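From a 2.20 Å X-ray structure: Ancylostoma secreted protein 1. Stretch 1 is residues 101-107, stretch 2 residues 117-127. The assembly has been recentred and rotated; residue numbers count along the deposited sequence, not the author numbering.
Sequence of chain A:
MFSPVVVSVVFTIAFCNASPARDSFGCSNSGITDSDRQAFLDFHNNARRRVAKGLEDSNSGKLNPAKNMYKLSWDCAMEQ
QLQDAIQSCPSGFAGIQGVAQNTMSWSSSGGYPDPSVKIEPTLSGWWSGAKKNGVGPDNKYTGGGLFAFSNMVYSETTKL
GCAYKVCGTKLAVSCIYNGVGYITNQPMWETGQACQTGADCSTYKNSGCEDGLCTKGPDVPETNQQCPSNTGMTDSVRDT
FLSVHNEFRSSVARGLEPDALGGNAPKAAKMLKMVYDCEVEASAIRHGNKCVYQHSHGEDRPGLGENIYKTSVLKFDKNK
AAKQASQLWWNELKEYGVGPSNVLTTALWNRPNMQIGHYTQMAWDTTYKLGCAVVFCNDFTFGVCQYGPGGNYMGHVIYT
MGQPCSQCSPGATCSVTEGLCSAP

Stretch 1 (101-107) QNTMSWS
Stretch 2 (117-127) VKIEPTLSGWW

Residues 101-107 form an extended strand, with phi from -150° to -114° and psi from 131° to 147°. Residues 117-118 end a 3-10 segment, and 119-127 form a helix with phi near -67° and psi from -51° to -24°. The strand and helix axes approach to 9.4 Å. Their N-to-C directions differ by 125°, so the register runs backward: the CA atoms of Asn 102 and Trp 126 are 7.9 Å apart, those of Met 104 and Thr 122 6.7 Å, and those of Trp 106 and Lys 118 8.7 Å. Strand alternation turns the CB atoms of Asn 102, Met 104 and Trp 106 toward the helix, while Thr 103 and Ser 105 point away. Together the stretches bury 396 Å².

Two indole N-H groups find acceptors across the contact. Trp 106 (chi1 m, chi2 92°) donates from NE1 to Thr 122 OG1 at 3.1 Å, with an N-H...O angle of 151°. Thr 122 (chi1 m) in turn donates from OG1 to Lys 118 O at 2.6 Å. Its hydroxyl therefore serves both as acceptor and as donor, which suits a buried threonine. Lys 118 O also accepts from Thr 122 N at 3.2 Å. Trp 126 (chi1 m, chi2 -21°) donates from NE1 to the backbone Thr 103 O. The bond from Trp 126 NE1 to Thr 103 O is weak, at 3.4 Å and 151°. Trp 126 N is satisfied within the helix by Thr 122 O at 3.0 Å.

Both indoles also offer a face. Lys 118 has chi1 and chi2 m, chi3 and chi4 t, which lays its chain over Trp 106. Lys 118 NZ lies 3.6 Å from the centroid of the six-membered ring of Trp 106, a cation-pi contact 27° off the normal. Lys 118 CD lies 3.8 Å from the five-membered ring centroid of Trp 106. Lysine suits this place because its aliphatic part and its charge both use the aromatic surface.

Asn 102 CB sits 3.6 Å from the centroid of the six-membered ring of Trp 126, only 4° off the normal. Asn 102 has chi1 -94° and chi2 -5°. Its OD1 and ND2 are hydrogen-bonded elsewhere in the structure, so its buried amide is satisfied.

Met 104 lies between Asn 102 and Trp 106 in the register and makes apolar contacts through CB. Met 104 CB is 3.6 Å from Thr 122 CG2 and 4.1 Å from Trp 126 CZ2. Its rotamers are t, p and t, and the end of the chain leads away from the helix stretch.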

# COMPACT_ATOMS: atom_id res chain seq x y z
N GLN A 101 5.88 11.51 -6.42
CA GLN A 101 6.56 12.76 -6.61
C GLN A 101 5.73 13.98 -6.21
O GLN A 101 4.57 14.07 -6.50
CB GLN A 101 6.99 12.90 -8.09
CG GLN A 101 7.70 14.21 -8.41
CD GLN A 101 8.21 14.26 -9.84
OE1 GLN A 101 7.82 13.44 -10.69
NE2 GLN A 101 9.02 15.22 -10.12
N ASN A 102 6.41 14.91 -5.55
CA ASN A 102 5.91 16.21 -5.21
C ASN A 102 6.70 17.27 -5.98
O ASN A 102 7.93 17.17 -6.08
CB ASN A 102 6.10 16.44 -3.71
CG ASN A 102 4.89 16.06 -2.88
OD1 ASN A 102 3.85 15.71 -3.40
ND2 ASN A 102 5.05 16.11 -1.56
N THR A 103 6.01 18.27 -6.50
CA THR A 103 6.63 19.24 -7.40
C THR A 103 6.05 20.66 -7.24
O THR A 103 4.84 20.86 -6.89
CB THR A 103 6.54 18.77 -8.92
OG1 THR A 103 7.35 19.65 -9.70
CG2 THR A 103 5.11 18.83 -9.43
N MET A 104 6.93 21.64 -7.45
CA MET A 104 6.58 23.05 -7.27
C MET A 104 7.41 23.88 -8.21
O MET A 104 8.61 23.66 -8.36
CB MET A 104 6.84 23.53 -5.84
CG MET A 104 6.52 24.92 -5.58
SD MET A 104 4.78 25.13 -5.65
CE MET A 104 4.78 26.86 -5.13
N SER A 105 6.76 24.86 -8.81
CA SER A 105 7.44 25.74 -9.75
C SER A 105 7.36 27.20 -9.28
O SER A 105 6.28 27.68 -8.92
CB SER A 105 6.88 25.55 -11.16
OG SER A 105 7.55 26.42 -12.08
N TRP A 106 8.50 27.89 -9.27
CA TRP A 106 8.52 29.33 -8.98
C TRP A 106 8.97 30.16 -10.17
O TRP A 106 9.82 29.74 -10.97
CB TRP A 106 9.47 29.62 -7.81
CG TRP A 106 9.14 28.87 -6.59
CD1 TRP A 106 9.64 27.66 -6.21
CD2 TRP A 106 8.27 29.29 -5.56
NE1 TRP A 106 9.10 27.28 -5.00
CE2 TRP A 106 8.26 28.28 -4.57
CE3 TRP A 106 7.49 30.44 -5.36
CZ2 TRP A 106 7.51 28.36 -3.41
CZ3 TRP A 106 6.73 30.53 -4.20
CH2 TRP A 106 6.74 29.49 -3.24
N SER A 107 8.39 31.36 -10.30
CA SER A 107 8.87 32.29 -11.31
C SER A 107 9.19 33.61 -10.69
O SER A 107 8.50 34.10 -9.80
CB SER A 107 7.88 32.46 -12.47
OG SER A 107 7.73 31.26 -13.20
N VAL A 117 16.61 29.32 -0.39
CA VAL A 117 15.60 30.02 0.44
C VAL A 117 14.17 29.67 0.07
O VAL A 117 13.22 30.01 0.79
CB VAL A 117 15.81 31.55 0.53
CG1 VAL A 117 17.23 31.82 1.11
CG2 VAL A 117 15.61 32.21 -0.84
N LYS A 118 14.06 28.95 -1.05
CA LYS A 118 12.77 28.48 -1.49
C LYS A 118 12.46 27.07 -0.99
O LYS A 118 11.38 26.52 -1.31
CB LYS A 118 12.68 28.56 -3.01
CG LYS A 118 12.45 29.95 -3.52
CD LYS A 118 11.00 30.42 -3.31
CE LYS A 118 10.87 31.87 -3.59
NZ LYS A 118 9.46 32.30 -3.40
N ILE A 119 13.37 26.47 -0.22
CA ILE A 119 13.11 25.12 0.26
C ILE A 119 11.97 25.10 1.29
O ILE A 119 11.10 24.25 1.24
CB ILE A 119 14.36 24.40 0.84
CG1 ILE A 119 15.41 24.12 -0.24
CG2 ILE A 119 13.90 23.05 1.51
CD1 ILE A 119 16.74 23.61 0.40
N GLU A 120 11.97 26.04 2.22
CA GLU A 120 11.04 26.03 3.30
C GLU A 120 9.62 26.38 2.87
O GLU A 120 8.68 25.70 3.25
CB GLU A 120 11.54 26.92 4.46
CG GLU A 120 10.77 26.69 5.83
CD GLU A 120 9.34 27.28 5.92
OE1 GLU A 120 8.99 28.30 5.21
OE2 GLU A 120 8.57 26.72 6.73
N PRO A 121 9.48 27.44 2.07
CA PRO A 121 8.15 27.77 1.64
C PRO A 121 7.60 26.74 0.64
O PRO A 121 6.39 26.63 0.53
CB PRO A 121 8.30 29.19 1.02
CG PRO A 121 9.71 29.19 0.52
CD PRO A 121 10.45 28.50 1.69
N THR A 122 8.46 26.02 -0.09
CA THR A 122 7.98 24.90 -0.94
C THR A 122 7.37 23.77 -0.09
O THR A 122 6.25 23.29 -0.34
CB THR A 122 9.07 24.29 -1.82
OG1 THR A 122 9.54 25.32 -2.68
CG2 THR A 122 8.51 23.16 -2.69
N LEU A 123 8.14 23.33 0.90
CA LEU A 123 7.76 22.21 1.70
C LEU A 123 6.52 22.59 2.60
O LEU A 123 5.59 21.77 2.79
CB LEU A 123 8.96 21.65 2.48
CG LEU A 123 9.69 20.47 1.78
CD1 LEU A 123 10.29 20.95 0.48
CD2 LEU A 123 10.79 19.98 2.61
N SER A 124 6.49 23.82 3.09
CA SER A 124 5.39 24.23 3.91
C SER A 124 4.10 24.44 3.16
O SER A 124 2.98 24.23 3.71
CB SER A 124 5.77 25.41 4.84
OG SER A 124 5.98 26.64 4.17
N GLY A 125 4.24 24.82 1.89
CA GLY A 125 3.14 24.86 0.91
C GLY A 125 2.56 23.46 0.60
O GLY A 125 1.33 23.28 0.54
N TRP A 126 3.44 22.48 0.43
CA TRP A 126 3.02 21.05 0.31
C TRP A 126 2.29 20.57 1.54
O TRP A 126 1.23 19.96 1.45
CB TRP A 126 4.23 20.14 0.04
CG TRP A 126 4.83 20.31 -1.28
CD1 TRP A 126 4.23 20.88 -2.41
CD2 TRP A 126 6.14 19.90 -1.72
NE1 TRP A 126 5.11 20.85 -3.46
CE2 TRP A 126 6.29 20.29 -3.06
CE3 TRP A 126 7.19 19.24 -1.11
CZ2 TRP A 126 7.44 20.04 -3.82
CZ3 TRP A 126 8.36 19.02 -1.86
CH2 TRP A 126 8.47 19.42 -3.19
N TRP A 127 2.88 20.89 2.69
CA TRP A 127 2.39 20.45 3.97
C TRP A 127 1.00 21.08 4.36
O TRP A 127 0.23 20.43 5.10
CB TRP A 127 3.50 20.72 5.05
CG TRP A 127 3.15 20.01 6.41
CD1 TRP A 127 2.54 20.57 7.50
CD2 TRP A 127 3.31 18.60 6.73
NE1 TRP A 127 2.37 19.63 8.49
CE2 TRP A 127 2.81 18.41 8.03
CE3 TRP A 127 3.86 17.50 6.04
CZ2 TRP A 127 2.84 17.18 8.67
CZ3 TRP A 127 3.89 16.28 6.66
CH2 TRP A 127 3.37 16.12 7.96